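Local coordinates for protein metal-dependent hydrolase (Lactobacillus plantarum, PDB 2F6K) that probably catalyses the metal-dependent decarboxylation of aminocarboxymuconate semialdehyde in tryptophan breakdown, as a manganese-binding member of the amidohydrolase superfamily, at residues A[4-9]-A[51-56]; A[93-98]-A[119-124]; A[146-151]-A[198-203]; A[175-180]-A[206-211]; A[231-236]-A[253-258]. One frame throughout, in Å; residues are numbered along the deposited sequence.

Contact 1: A[4-9]-A[51-56]; sequences IDFHTH and YSILSL. With MN (manganese (II) ion), chain C.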
# COMPACT_ATOMS: atom_id res chain seq x y z
N ILE A 4 -12.99 34.56 -16.96
CA ILE A 4 -11.88 34.57 -16.01
C ILE A 4 -11.61 33.08 -15.76
O ILE A 4 -12.51 32.34 -15.37
CB ILE A 4 -12.24 35.27 -14.68
CG1 ILE A 4 -12.43 36.77 -14.92
CG2 ILE A 4 -11.13 35.05 -13.66
CD1 ILE A 4 -12.97 37.53 -13.73
N ASP A 5 -10.37 32.65 -15.99
CA ASP A 5 -9.98 31.25 -15.83
C ASP A 5 -9.37 30.96 -14.46
O ASP A 5 -8.28 31.44 -14.16
CB ASP A 5 -8.96 30.90 -16.92
CG ASP A 5 -8.83 29.41 -17.15
OD1 ASP A 5 -9.16 28.63 -16.23
OD2 ASP A 5 -8.39 29.04 -18.27
N PHE A 6 -10.04 30.17 -13.63
CA PHE A 6 -9.50 29.89 -12.30
C PHE A 6 -8.78 28.55 -12.16
O PHE A 6 -8.41 28.15 -11.05
CB PHE A 6 -10.60 29.97 -11.25
CG PHE A 6 -10.36 31.03 -10.22
CD1 PHE A 6 -11.13 32.20 -10.21
CD2 PHE A 6 -9.35 30.89 -9.27
CE1 PHE A 6 -10.90 33.20 -9.26
CE2 PHE A 6 -9.11 31.89 -8.32
CZ PHE A 6 -9.89 33.04 -8.32
N HIS A 7 -8.58 27.86 -13.27
CA HIS A 7 -7.89 26.58 -13.26
C HIS A 7 -7.12 26.47 -14.57
O HIS A 7 -7.60 25.91 -15.55
CB HIS A 7 -8.88 25.42 -13.12
CG HIS A 7 -8.23 24.08 -12.91
ND1 HIS A 7 -8.77 23.12 -12.09
CD2 HIS A 7 -7.11 23.53 -13.45
CE1 HIS A 7 -8.02 22.03 -12.12
NE2 HIS A 7 -7.01 22.26 -12.94
N THR A 8 -5.92 27.03 -14.57
CA THR A 8 -5.06 27.02 -15.74
C THR A 8 -3.63 26.92 -15.18
O THR A 8 -3.35 27.44 -14.10
CB THR A 8 -5.31 28.31 -16.58
OG1 THR A 8 -4.35 28.39 -17.63
CG2 THR A 8 -5.25 29.55 -15.70
N HIS A 9 -2.74 26.25 -15.91
CA HIS A 9 -1.39 26.04 -15.38
C HIS A 9 -0.17 26.55 -16.16
O HIS A 9 -0.25 26.90 -17.35
CB HIS A 9 -1.18 24.55 -15.12
CG HIS A 9 -2.24 23.90 -14.29
ND1 HIS A 9 -2.48 24.26 -12.98
CD2 HIS A 9 -3.12 22.91 -14.58
CE1 HIS A 9 -3.46 23.50 -12.50
NE2 HIS A 9 -3.86 22.68 -13.44
N TYR A 51 -8.78 37.10 -18.28
CA TYR A 51 -7.90 36.96 -17.12
C TYR A 51 -7.76 35.51 -16.67
O TYR A 51 -8.76 34.79 -16.55
CB TYR A 51 -8.45 37.81 -15.97
CG TYR A 51 -7.47 38.05 -14.85
CD1 TYR A 51 -6.38 38.91 -15.03
CD2 TYR A 51 -7.64 37.46 -13.60
CE1 TYR A 51 -5.49 39.17 -14.00
CE2 TYR A 51 -6.75 37.71 -12.55
CZ TYR A 51 -5.68 38.57 -12.76
OH TYR A 51 -4.80 38.85 -11.74
N SER A 52 -6.53 35.09 -16.40
CA SER A 52 -6.25 33.73 -15.94
C SER A 52 -5.50 33.73 -14.61
O SER A 52 -4.51 34.47 -14.44
CB SER A 52 -5.38 32.99 -16.97
OG SER A 52 -6.02 32.82 -18.22
N ILE A 53 -5.95 32.92 -13.66
CA ILE A 53 -5.24 32.84 -12.39
C ILE A 53 -4.37 31.59 -12.46
O ILE A 53 -4.85 30.48 -12.21
CB ILE A 53 -6.19 32.72 -11.18
CG1 ILE A 53 -7.00 34.01 -11.01
CG2 ILE A 53 -5.37 32.47 -9.90
CD1 ILE A 53 -8.04 34.22 -12.06
N LEU A 54 -3.10 31.77 -12.79
CA LEU A 54 -2.18 30.65 -12.91
C LEU A 54 -1.85 29.92 -11.61
O LEU A 54 -1.82 30.52 -10.53
CB LEU A 54 -0.88 31.14 -13.57
CG LEU A 54 -1.03 31.70 -14.98
CD1 LEU A 54 0.24 32.42 -15.37
CD2 LEU A 54 -1.34 30.57 -15.98
N SER A 55 -1.61 28.62 -11.73
CA SER A 55 -1.25 27.79 -10.58
C SER A 55 -0.41 26.62 -11.05
O SER A 55 -0.50 26.20 -12.21
CB SER A 55 -2.50 27.26 -9.88
OG SER A 55 -3.11 26.24 -10.64
N LEU A 56 0.41 26.09 -10.15
CA LEU A 56 1.26 24.96 -10.47
C LEU A 56 0.40 23.70 -10.33
O LEU A 56 -0.30 23.53 -9.33
CB LEU A 56 2.45 24.91 -9.50
CG LEU A 56 3.61 23.97 -9.80
CD1 LEU A 56 4.34 24.42 -11.06
CD2 LEU A 56 4.56 23.96 -8.62
MN MN C . -5.34 20.96 -13.24
O HOH W 1 -5.74 30.08 -19.22
O HOH W 2 -6.41 19.18 -13.39
O HOH W 3 -3.56 19.78 -14.11

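Contact 2: A[93-98]-A[119-124]; sequences YLASLP and LGVTVP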
# COMPACT_ATOMS: atom_id res chain seq x y z
N TYR A 93 -1.68 34.87 -10.23
CA TYR A 93 -1.22 33.56 -9.82
C TYR A 93 -1.51 33.22 -8.37
O TYR A 93 -1.69 34.10 -7.52
CB TYR A 93 0.29 33.42 -10.05
CG TYR A 93 1.15 34.04 -8.96
CD1 TYR A 93 1.23 35.43 -8.81
CD2 TYR A 93 1.90 33.24 -8.10
CE1 TYR A 93 2.05 36.01 -7.82
CE2 TYR A 93 2.72 33.80 -7.12
CZ TYR A 93 2.79 35.18 -6.99
OH TYR A 93 3.62 35.73 -6.03
N LEU A 94 -1.55 31.91 -8.13
CA LEU A 94 -1.75 31.34 -6.81
C LEU A 94 -0.39 30.75 -6.43
O LEU A 94 0.22 30.03 -7.22
CB LEU A 94 -2.81 30.24 -6.85
CG LEU A 94 -4.24 30.68 -7.12
CD1 LEU A 94 -5.13 29.45 -7.22
CD2 LEU A 94 -4.71 31.62 -6.01
N ALA A 95 0.08 31.04 -5.23
CA ALA A 95 1.37 30.54 -4.80
C ALA A 95 1.33 29.08 -4.34
O ALA A 95 0.32 28.62 -3.78
CB ALA A 95 1.92 31.41 -3.69
N SER A 96 2.42 28.35 -4.58
CA SER A 96 2.52 26.97 -4.13
C SER A 96 3.15 27.01 -2.74
O SER A 96 3.77 28.02 -2.38
CB SER A 96 3.39 26.14 -5.08
OG SER A 96 2.74 25.94 -6.32
N LEU A 97 3.00 25.94 -1.97
CA LEU A 97 3.55 25.90 -0.62
C LEU A 97 4.49 24.72 -0.44
O LEU A 97 4.23 23.62 -0.93
CB LEU A 97 2.42 25.82 0.40
CG LEU A 97 1.35 26.92 0.36
CD1 LEU A 97 0.34 26.67 1.47
CD2 LEU A 97 1.99 28.28 0.53
N PRO A 98 5.60 24.93 0.29
CA PRO A 98 6.59 23.88 0.54
C PRO A 98 6.09 22.80 1.50
O PRO A 98 6.80 22.40 2.43
CB PRO A 98 7.78 24.66 1.08
CG PRO A 98 7.12 25.73 1.86
CD PRO A 98 6.00 26.18 0.94
N LEU A 119 -2.58 35.94 -5.47
CA LEU A 119 -4.01 36.13 -5.27
C LEU A 119 -4.51 35.12 -4.26
O LEU A 119 -5.67 35.16 -3.84
CB LEU A 119 -4.77 35.95 -6.60
CG LEU A 119 -4.37 36.92 -7.72
CD1 LEU A 119 -5.11 36.60 -9.01
CD2 LEU A 119 -4.66 38.36 -7.28
N GLY A 120 -3.62 34.22 -3.87
CA GLY A 120 -3.96 33.17 -2.92
C GLY A 120 -2.98 32.02 -3.08
O GLY A 120 -1.90 32.19 -3.61
N VAL A 121 -3.36 30.83 -2.62
CA VAL A 121 -2.47 29.69 -2.74
C VAL A 121 -3.14 28.48 -3.38
O VAL A 121 -4.37 28.38 -3.41
CB VAL A 121 -1.91 29.25 -1.36
CG1 VAL A 121 -1.18 30.40 -0.70
CG2 VAL A 121 -3.03 28.74 -0.48
N THR A 122 -2.31 27.59 -3.90
CA THR A 122 -2.79 26.35 -4.48
C THR A 122 -2.12 25.26 -3.67
O THR A 122 -0.94 25.37 -3.34
CB THR A 122 -2.40 26.20 -5.97
OG1 THR A 122 -2.81 24.90 -6.43
CG2 THR A 122 -0.92 26.34 -6.17
N VAL A 123 -2.87 24.22 -3.33
CA VAL A 123 -2.30 23.13 -2.54
C VAL A 123 -2.69 21.76 -3.09
O VAL A 123 -3.77 21.58 -3.68
CB VAL A 123 -2.74 23.23 -1.05
CG1 VAL A 123 -2.27 24.55 -0.47
CG2 VAL A 123 -4.27 23.12 -0.93
N PRO A 124 -1.81 20.76 -2.90
CA PRO A 124 -2.09 19.41 -3.38
C PRO A 124 -3.03 18.70 -2.42
O PRO A 124 -2.91 18.86 -1.21
CB PRO A 124 -0.71 18.78 -3.40
CG PRO A 124 -0.07 19.38 -2.19
CD PRO A 124 -0.47 20.84 -2.30
O HOH W 4 1.56 24.01 -3.39

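Contact 3: A[146-151]-A[198-203]; sequences ARQAIV and NIKVII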
# COMPACT_ATOMS: atom_id res chain seq x y z
N ALA A 146 -6.23 33.94 8.66
CA ALA A 146 -6.04 35.32 9.11
C ALA A 146 -6.08 36.29 7.93
O ALA A 146 -6.35 37.48 8.10
CB ALA A 146 -4.73 35.45 9.87
N ARG A 147 -5.81 35.78 6.73
CA ARG A 147 -5.81 36.62 5.54
C ARG A 147 -7.02 36.37 4.66
O ARG A 147 -7.11 36.91 3.56
CB ARG A 147 -4.52 36.41 4.75
CG ARG A 147 -3.27 36.74 5.54
CD ARG A 147 -1.98 36.33 4.84
NE ARG A 147 -0.81 36.87 5.53
CZ ARG A 147 -0.38 36.47 6.72
NH1 ARG A 147 -1.01 35.49 7.36
NH2 ARG A 147 0.67 37.06 7.28
N GLN A 148 -7.96 35.55 5.13
CA GLN A 148 -9.16 35.24 4.34
C GLN A 148 -8.71 34.84 2.95
O GLN A 148 -9.31 35.24 1.95
CB GLN A 148 -10.06 36.47 4.25
CG GLN A 148 -10.67 36.88 5.57
CD GLN A 148 -10.93 38.37 5.64
OE1 GLN A 148 -9.98 39.16 5.68
NE2 GLN A 148 -12.20 38.76 5.66
N ALA A 149 -7.65 34.04 2.89
CA ALA A 149 -7.07 33.60 1.64
C ALA A 149 -7.88 32.59 0.82
O ALA A 149 -8.67 31.79 1.34
CB ALA A 149 -5.68 33.03 1.93
N ILE A 150 -7.66 32.65 -0.49
CA ILE A 150 -8.28 31.72 -1.41
C ILE A 150 -7.32 30.52 -1.42
O ILE A 150 -6.11 30.68 -1.60
CB ILE A 150 -8.33 32.31 -2.84
CG1 ILE A 150 -9.33 33.47 -2.90
CG2 ILE A 150 -8.69 31.22 -3.85
CD1 ILE A 150 -9.20 34.33 -4.12
N VAL A 151 -7.85 29.33 -1.19
CA VAL A 151 -7.04 28.12 -1.20
C VAL A 151 -7.63 27.16 -2.23
O VAL A 151 -8.74 26.65 -2.06
CB VAL A 151 -7.04 27.44 0.18
CG1 VAL A 151 -6.38 26.09 0.09
CG2 VAL A 151 -6.29 28.31 1.18
N ASN A 198 -12.92 31.68 7.37
CA ASN A 198 -12.50 32.78 6.52
C ASN A 198 -11.77 32.38 5.25
O ASN A 198 -11.64 33.18 4.33
CB ASN A 198 -11.65 33.76 7.33
CG ASN A 198 -12.38 34.23 8.57
OD1 ASN A 198 -13.45 34.85 8.47
ND2 ASN A 198 -11.83 33.93 9.75
N ILE A 199 -11.29 31.14 5.21
CA ILE A 199 -10.60 30.68 4.02
C ILE A 199 -11.64 30.37 2.96
O ILE A 199 -12.70 29.85 3.27
CB ILE A 199 -9.79 29.40 4.29
CG1 ILE A 199 -8.70 29.69 5.33
CG2 ILE A 199 -9.19 28.89 2.98
CD1 ILE A 199 -7.88 28.48 5.71
N LYS A 200 -11.33 30.70 1.72
CA LYS A 200 -12.24 30.44 0.61
C LYS A 200 -11.62 29.30 -0.17
O LYS A 200 -10.68 29.49 -0.94
CB LYS A 200 -12.37 31.68 -0.26
CG LYS A 200 -12.90 32.88 0.50
CD LYS A 200 -12.48 34.17 -0.17
CE LYS A 200 -13.06 35.36 0.57
NZ LYS A 200 -12.83 35.23 2.05
N VAL A 201 -12.16 28.10 0.05
CA VAL A 201 -11.67 26.89 -0.59
C VAL A 201 -12.32 26.58 -1.93
O VAL A 201 -13.53 26.41 -2.03
CB VAL A 201 -11.88 25.70 0.36
CG1 VAL A 201 -11.43 24.40 -0.29
CG2 VAL A 201 -11.13 25.95 1.65
N ILE A 202 -11.49 26.50 -2.96
CA ILE A 202 -11.97 26.15 -4.29
C ILE A 202 -11.69 24.65 -4.51
O ILE A 202 -10.53 24.22 -4.49
CB ILE A 202 -11.21 26.92 -5.39
CG1 ILE A 202 -11.41 28.43 -5.22
CG2 ILE A 202 -11.67 26.46 -6.77
CD1 ILE A 202 -10.59 29.28 -6.20
N ILE A 203 -12.74 23.86 -4.69
CA ILE A 203 -12.58 22.42 -4.94
C ILE A 203 -12.71 22.24 -6.46
O ILE A 203 -13.75 22.56 -7.05
CB ILE A 203 -13.63 21.61 -4.17
CG1 ILE A 203 -13.40 21.79 -2.66
CG2 ILE A 203 -13.54 20.15 -4.54
CD1 ILE A 203 -14.42 21.13 -1.79

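Contact 4: A[175-180]-A[206-211]; sequences GFFMDT and AGAFLG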
# COMPACT_ATOMS: atom_id res chain seq x y z
N GLY A 175 -8.10 8.51 -10.53
CA GLY A 175 -7.31 8.80 -9.34
C GLY A 175 -7.51 10.20 -8.79
O GLY A 175 -7.73 10.38 -7.59
N PHE A 176 -7.41 11.21 -9.65
CA PHE A 176 -7.59 12.58 -9.20
C PHE A 176 -8.91 12.75 -8.46
O PHE A 176 -8.96 13.33 -7.38
CB PHE A 176 -7.54 13.54 -10.39
CG PHE A 176 -6.14 13.92 -10.81
CD1 PHE A 176 -5.03 13.39 -10.16
CD2 PHE A 176 -5.94 14.82 -11.86
CE1 PHE A 176 -3.74 13.76 -10.55
CE2 PHE A 176 -4.66 15.19 -12.25
CZ PHE A 176 -3.55 14.67 -11.60
N PHE A 177 -10.00 12.23 -9.04
CA PHE A 177 -11.29 12.36 -8.40
C PHE A 177 -11.36 11.67 -7.05
O PHE A 177 -11.91 12.22 -6.10
CB PHE A 177 -12.40 11.83 -9.30
CG PHE A 177 -12.87 12.83 -10.32
CD1 PHE A 177 -14.19 12.84 -10.74
CD2 PHE A 177 -11.99 13.78 -10.84
CE1 PHE A 177 -14.64 13.79 -11.65
CE2 PHE A 177 -12.43 14.73 -11.75
CZ PHE A 177 -13.76 14.73 -12.16
N MSE A 178 -10.79 10.48 -6.97
CA MSE A 178 -10.81 9.77 -5.70
C MSE A 178 -10.06 10.58 -4.66
O MSE A 178 -10.49 10.69 -3.51
CB MSE A 178 -10.19 8.38 -5.86
CG MSE A 178 -10.95 7.48 -6.83
SE MSE A 178 -10.38 5.61 -6.81
CE MSE A 178 -8.57 5.84 -7.49
N ASP A 179 -8.95 11.20 -5.07
CA ASP A 179 -8.17 11.98 -4.12
C ASP A 179 -8.85 13.25 -3.64
O ASP A 179 -8.80 13.57 -2.45
CB ASP A 179 -6.79 12.31 -4.69
CG ASP A 179 -5.70 12.19 -3.65
OD1 ASP A 179 -5.50 11.07 -3.12
OD2 ASP A 179 -5.05 13.21 -3.33
N THR A 180 -9.47 13.98 -4.56
CA THR A 180 -10.16 15.20 -4.19
C THR A 180 -11.28 14.84 -3.22
O THR A 180 -11.49 15.52 -2.22
CB THR A 180 -10.77 15.90 -5.41
OG1 THR A 180 -9.71 16.45 -6.21
CG2 THR A 180 -11.70 17.03 -4.98
N ALA A 206 -15.60 20.43 -10.53
CA ALA A 206 -16.98 20.33 -10.08
C ALA A 206 -17.21 19.44 -8.86
O ALA A 206 -18.26 18.80 -8.74
CB ALA A 206 -17.85 19.87 -11.24
N GLY A 207 -16.23 19.40 -7.96
CA GLY A 207 -16.38 18.61 -6.75
C GLY A 207 -16.12 17.12 -6.85
O GLY A 207 -16.45 16.37 -5.93
N ALA A 208 -15.51 16.70 -7.96
CA ALA A 208 -15.20 15.30 -8.18
C ALA A 208 -16.43 14.43 -7.89
O ALA A 208 -17.44 14.56 -8.57
CB ALA A 208 -14.02 14.88 -7.32
N PHE A 209 -16.35 13.58 -6.87
CA PHE A 209 -17.46 12.70 -6.51
C PHE A 209 -18.37 13.23 -5.41
O PHE A 209 -19.30 12.52 -4.97
CB PHE A 209 -16.93 11.33 -6.07
CG PHE A 209 -16.22 10.57 -7.15
CD1 PHE A 209 -15.13 9.76 -6.84
CD2 PHE A 209 -16.62 10.67 -8.48
CE1 PHE A 209 -14.45 9.07 -7.83
CE2 PHE A 209 -15.94 9.98 -9.48
CZ PHE A 209 -14.85 9.18 -9.15
N LEU A 210 -18.13 14.45 -4.94
CA LEU A 210 -18.97 14.99 -3.88
C LEU A 210 -20.46 14.96 -4.24
O LEU A 210 -21.30 14.68 -3.40
CB LEU A 210 -18.53 16.42 -3.53
CG LEU A 210 -17.08 16.54 -3.05
CD1 LEU A 210 -16.84 17.92 -2.44
CD2 LEU A 210 -16.80 15.44 -2.02
N GLY A 211 -20.77 15.24 -5.51
CA GLY A 211 -22.16 15.23 -5.95
C GLY A 211 -22.89 13.94 -5.61
O GLY A 211 -24.11 13.95 -5.44

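Contact 5: A[231-236]-A[253-258]; sequences DVMHHV and MSLAQP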
# COMPACT_ATOMS: atom_id res chain seq x y z
N ASP A 231 -24.29 22.32 4.40
CA ASP A 231 -23.94 23.71 4.67
C ASP A 231 -22.55 23.97 4.11
O ASP A 231 -22.29 25.03 3.54
CB ASP A 231 -23.94 24.01 6.18
CG ASP A 231 -25.33 24.06 6.76
OD1 ASP A 231 -26.25 24.56 6.06
OD2 ASP A 231 -25.50 23.62 7.92
N VAL A 232 -21.66 22.99 4.27
CA VAL A 232 -20.30 23.13 3.76
C VAL A 232 -20.29 23.27 2.24
O VAL A 232 -19.51 24.05 1.68
CB VAL A 232 -19.43 21.91 4.18
CG1 VAL A 232 -18.01 22.10 3.68
CG2 VAL A 232 -19.45 21.76 5.69
N MSE A 233 -21.16 22.53 1.56
CA MSE A 233 -21.24 22.61 0.11
C MSE A 233 -21.67 24.01 -0.34
O MSE A 233 -21.39 24.42 -1.47
CB MSE A 233 -22.20 21.55 -0.43
CG MSE A 233 -21.67 20.10 -0.30
SE MSE A 233 -20.01 19.77 -1.30
CE MSE A 233 -20.79 19.66 -3.07
N HIS A 234 -22.34 24.74 0.54
CA HIS A 234 -22.78 26.09 0.22
C HIS A 234 -21.64 27.07 0.50
O HIS A 234 -21.54 28.12 -0.14
CB HIS A 234 -23.99 26.49 1.07
CG HIS A 234 -25.28 25.91 0.59
ND1 HIS A 234 -26.31 25.57 1.45
CD2 HIS A 234 -25.73 25.64 -0.66
CE1 HIS A 234 -27.33 25.11 0.75
NE2 HIS A 234 -27.00 25.14 -0.53
N HIS A 235 -20.79 26.69 1.44
CA HIS A 235 -19.69 27.52 1.89
C HIS A 235 -18.45 27.56 1.00
O HIS A 235 -17.81 28.60 0.87
CB HIS A 235 -19.29 27.09 3.30
CG HIS A 235 -18.20 27.92 3.90
ND1 HIS A 235 -16.96 27.40 4.22
CD2 HIS A 235 -18.17 29.22 4.29
CE1 HIS A 235 -16.22 28.34 4.79
NE2 HIS A 235 -16.93 29.45 4.85
N VAL A 236 -18.10 26.43 0.38
CA VAL A 236 -16.92 26.40 -0.47
C VAL A 236 -17.20 26.81 -1.90
O VAL A 236 -18.33 27.15 -2.26
CB VAL A 236 -16.28 25.00 -0.48
CG1 VAL A 236 -16.10 24.50 0.95
CG2 VAL A 236 -17.13 24.06 -1.29
N MSE A 253 -25.03 21.63 -8.84
CA MSE A 253 -25.81 22.84 -8.65
C MSE A 253 -26.97 22.70 -7.69
O MSE A 253 -27.56 23.70 -7.27
CB MSE A 253 -26.28 23.38 -10.01
CG MSE A 253 -25.11 23.76 -10.91
SE MSE A 253 -25.57 24.51 -12.63
CE MSE A 253 -26.60 23.02 -13.29
N SER A 254 -27.30 21.47 -7.31
CA SER A 254 -28.37 21.27 -6.35
C SER A 254 -27.77 21.31 -4.94
O SER A 254 -28.49 21.22 -3.94
CB SER A 254 -29.05 19.92 -6.58
OG SER A 254 -28.21 18.85 -6.18
N LEU A 255 -26.44 21.43 -4.88
CA LEU A 255 -25.72 21.47 -3.60
C LEU A 255 -24.88 22.74 -3.42
O LEU A 255 -24.75 23.25 -2.31
CB LEU A 255 -24.79 20.26 -3.48
CG LEU A 255 -25.40 18.87 -3.37
CD1 LEU A 255 -24.34 17.84 -3.76
CD2 LEU A 255 -25.89 18.62 -1.96
N ALA A 256 -24.31 23.23 -4.51
CA ALA A 256 -23.47 24.42 -4.47
C ALA A 256 -24.24 25.72 -4.60
O ALA A 256 -25.35 25.75 -5.12
CB ALA A 256 -22.42 24.34 -5.58
N GLN A 257 -23.63 26.79 -4.13
CA GLN A 257 -24.23 28.11 -4.20
C GLN A 257 -23.96 28.61 -5.62
O GLN A 257 -22.86 28.43 -6.16
CB GLN A 257 -23.57 29.03 -3.17
CG GLN A 257 -24.53 29.92 -2.41
CD GLN A 257 -23.82 30.82 -1.41
OE1 GLN A 257 -23.21 30.34 -0.45
NE2 GLN A 257 -23.89 32.13 -1.62
N PRO A 258 -24.96 29.23 -6.26
CA PRO A 258 -24.84 29.76 -7.62
C PRO A 258 -23.66 30.70 -7.84
O PRO A 258 -23.03 30.66 -8.89
CB PRO A 258 -26.17 30.47 -7.83
CG PRO A 258 -27.11 29.57 -7.10
CD PRO A 258 -26.36 29.31 -5.80
O HOH W 5 -21.13 26.46 -3.10
O HOH W 6 -28.13 24.13 -3.16

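Contact 1: A[4-9]-A[51-56]
His9 meets Ser55 where the first two parallel strands of the amidohydrolase TIM barrel bring the His-X-His metal motif, His7 and His9, to the manganese ion. His9 ND1 donates to Ser55 O at 2.9 Å; that oxygen lies in the plane of the imidazole, while the nitrogen stands well above the plane of the carbonyl. The same N-H also makes a weak bond to Ser55 OG, which its torsion sets between the backbone N and the carbonyl carbon (chi1 74°). Gripped on this side, the ring turns NE2 to the manganese ion at 2.3 Å. His7 NE2 binds the ion at 2.1 Å, and Asp239 takes a hydrogen bond from the other nitrogen of that ring. His154, Asp266 and two waters complete the site.

At the start of the strands, the side chains of Ile4, Phe6, Tyr51 and Ile53 make an apolar patch. Ile53 CG1 lies over one face of the Phe6 ring, 4.1 Å from its centroid and displaced toward the rim. Ile53 CD1 reaches back to Ile4 CG2 at 3.6 Å, and that methyl in turn sits at the edge of the Tyr51 ring. Straight backbone bonds hold the register here, Asp5 N to Tyr51 O at 2.7 Å and Ile53 N to Asp5 O at 2.8 Å. The chain then turns a corner at Phe6 and His7, where Asp5 OD1 accepts from His7 N in an Asx turn. Asp5 OD2, hydrogen-bonded to Ser265 OG, also receives a proton from a water 3.0 Å away that bonds Thr8 OG1 and Ser52 OG as well.

Contact 2: A[93-98]-A[119-124]
Leu94 and Ala95 lie against Gly120, Val121 and Thr122 inside a beta-alpha-beta unit of the TIM barrel, in which strand 91-95 is joined through helix 102-114 to its parallel neighbour 120-124. The short segments 93-95 and 120-124 splay by 63°, yet their backbones stay well bonded: Leu119 N to Tyr93 O, Ala95 N to Gly120 O at 2.8 Å, and Thr122 N to Ala95 O. Leu94 presses CD2 against the backbone of Gly120, 3.4 Å from Gly120 C. A CB on Gly120 would crowd that methyl, and at these backbone angles would also be pressed onto the preceding carbonyl O.

Further along, Leu97 divides its branches between two valines. Its CD2 meets Val121 CG1 at 4.0 Å, the two side chains crossing at about a right angle, whereas CD1 lies beside Val123 CG1 at 3.9 Å with both side chains pointing the same way. Thr122 turns its methyl CG2 to Ser96 OG at 3.7 Å; with OG1 anti to the backbone N (chi1 174°), its hydroxyl makes a weak bond to Ala152 O instead. Where the strands part, a water accepts from Leu97 N and donates to Thr122 O, each at 2.8 Å.

Strand 49-55 flanks this pair through Leu94 on Ile53, strand 150-154 bonds to Val121 and Val123, and helix 102-114 covers Ala95 and Leu97.

Contact 3: A[146-151]-A[198-203]
Ile150 and Val151 pair with Lys200, Val201 and Ile202 as adjacent parallel strands of the TIM barrel, met near the point where both strands begin. Lys200 N donates to Ala149 O, Val151 N to Lys200 O at 2.8 Å, and Ile202 N to Val151 O, so the two chains exchange bonds in strict alternation. On the two faces, three isoleucines and Val151 meet branch to branch. Ile150 CG2 meets Ile202 CD1 at 3.6 Å, and on the other face Val151 CG2 touches Ile199 CG2 at 3.5 Å. Ile199 CG1 stands beside the backbone N (chi1 -63°), which leaves CG2 anti to it and close to Ala149 O.

The outer end is more polar. Gln148, the C-prime residue of the Schellman motif that ends helix 138-145, sets CG against Asn198 CB at 3.7 Å; Asn198 ND2 is bonded to Asp145. The Lys200 chain runs past Ile150 and bends at its last torsion (chi4 48°) to return NZ to Asn198 O in a weak bond of 3.3 Å. NZ also lies 3.7 Å from Gln148 CB and forms a long, weak ion pair with Glu307. An alanine here would probably leave Glu307 without that weak partner and open a gap beside Ile150 CG1 and Gln148.

Strand 120-124 bonds to Ile150 from one flank and strand 237-239 to Val201 from the other, while helix 138-145 packs Leu144 on Val151 and Ile199, and helix 192-195 lies on Val201.

Contact 4: A[175-180]-A[206-211]
Phe177, on helix 171-189, and Phe209, in the loop leading into helix 210-225, form an offset edge-to-face pair. The edge of Phe177 is turned to the face of Phe209, the centroids are 5.5 Å apart and the planes stand at 75°; the closest ring atoms are Phe177 CD1 and Phe209 CE2 at 3.6 Å.

Two CH-pi contacts tighten the pair. Phe177 CB sits over one face of the Phe209 ring, 3.9 Å from its centroid, and Ala208 CA sits over a face of the Phe177 ring, also toward the rim. Phe177 CG lies anti to its carbonyl carbon (chi1 -83°), which lays the start of the ring against Ala208.

Smaller side-chain contacts fill the rest. Ala208 CB points toward the helix, 3.6 Å from Phe177 O and 3.9 Å from Thr180 CB, while Met178 CG (a selenomethionine) comes to the edge of the Phe209 ring at 4.0 Å.

The polar support comes from a backbone turn and one threonine hydroxyl: a type II' turn from Gly207 to Leu210, with Leu210 N bonded to Gly207 O at 2.7 Å, presents Ala208 and Phe209. Thr181 OG1 bonds Phe177 O and, weakly, Phe209 N. The Phe209 ring also stacks on Phe209 of the second subunit, and Arg216 of that subunit packs on Phe177. An alanine at Phe209 would probably leave the edge of Phe177 without its facing ring and open a gap at the subunit interface.

The contact thus rests on aromatic shape and dispersion, with one ring shared between the helix and the interface with the second subunit.

Contact 5: A[231-236]-A[253-258]
His234, Leu255 and Met233 bury most of this contact, a piece of peripheral packing of the TIM barrel in which helix 229-235 meets the loop between helix 248-252 and strand 261-262. The His234 ring turns CD2 to Leu255 O at 3.1 Å. Its NE2 has a water 3.0 Å away in the plane of the ring, and that water donates weakly to Ser254 O, tying the imidazole to the loop.

On the inner side Met233, modelled as selenomethionine, folds over Leu255. Its CB lies 3.6 Å from Leu255 O, and the chain bends at chi2 and again at chi3 (-76°), bringing CE to Leu255 CD1 at 4.0 Å; the two side chains run obliquely past each other. A second water accepts from Gln257 N at 2.7 Å and lies 2.6 Å from Met233 O, joining the helix end to the loop backbone.

The contact sits toward the outside of the fold, flanked by helix 210-225, whose Asp214 touches both Met233 and Leu255. Phe184 of helix 171-189 and Phe238 of strand 237-239 also lie on Met233, and Arg247 of the second subunit packs on Leu255.

Overall arrangement
Contacts 1, 2 and 3 all lie in the parallel barrel sheet and are bound mainly by backbone hydrogen bonds: strand 49-55 of contact 1 pairs with strand 91-95 of contact 2, and strand 120-124 with strand 150-154 of contact 3. Contact 1 alone supplies manganese ligands. Contact 4 is as buried but lacks strand pairing, and depends on aromatic packing; Thr180 and Leu210 join it to Ile203 of contact 3. Contact 5 is the farthest out, about 17 Å from the chain centre, with waters linking its parts. It meets contact 4 through Met233 on Leu210. Contacts 4 and 5 alone reach the second subunit.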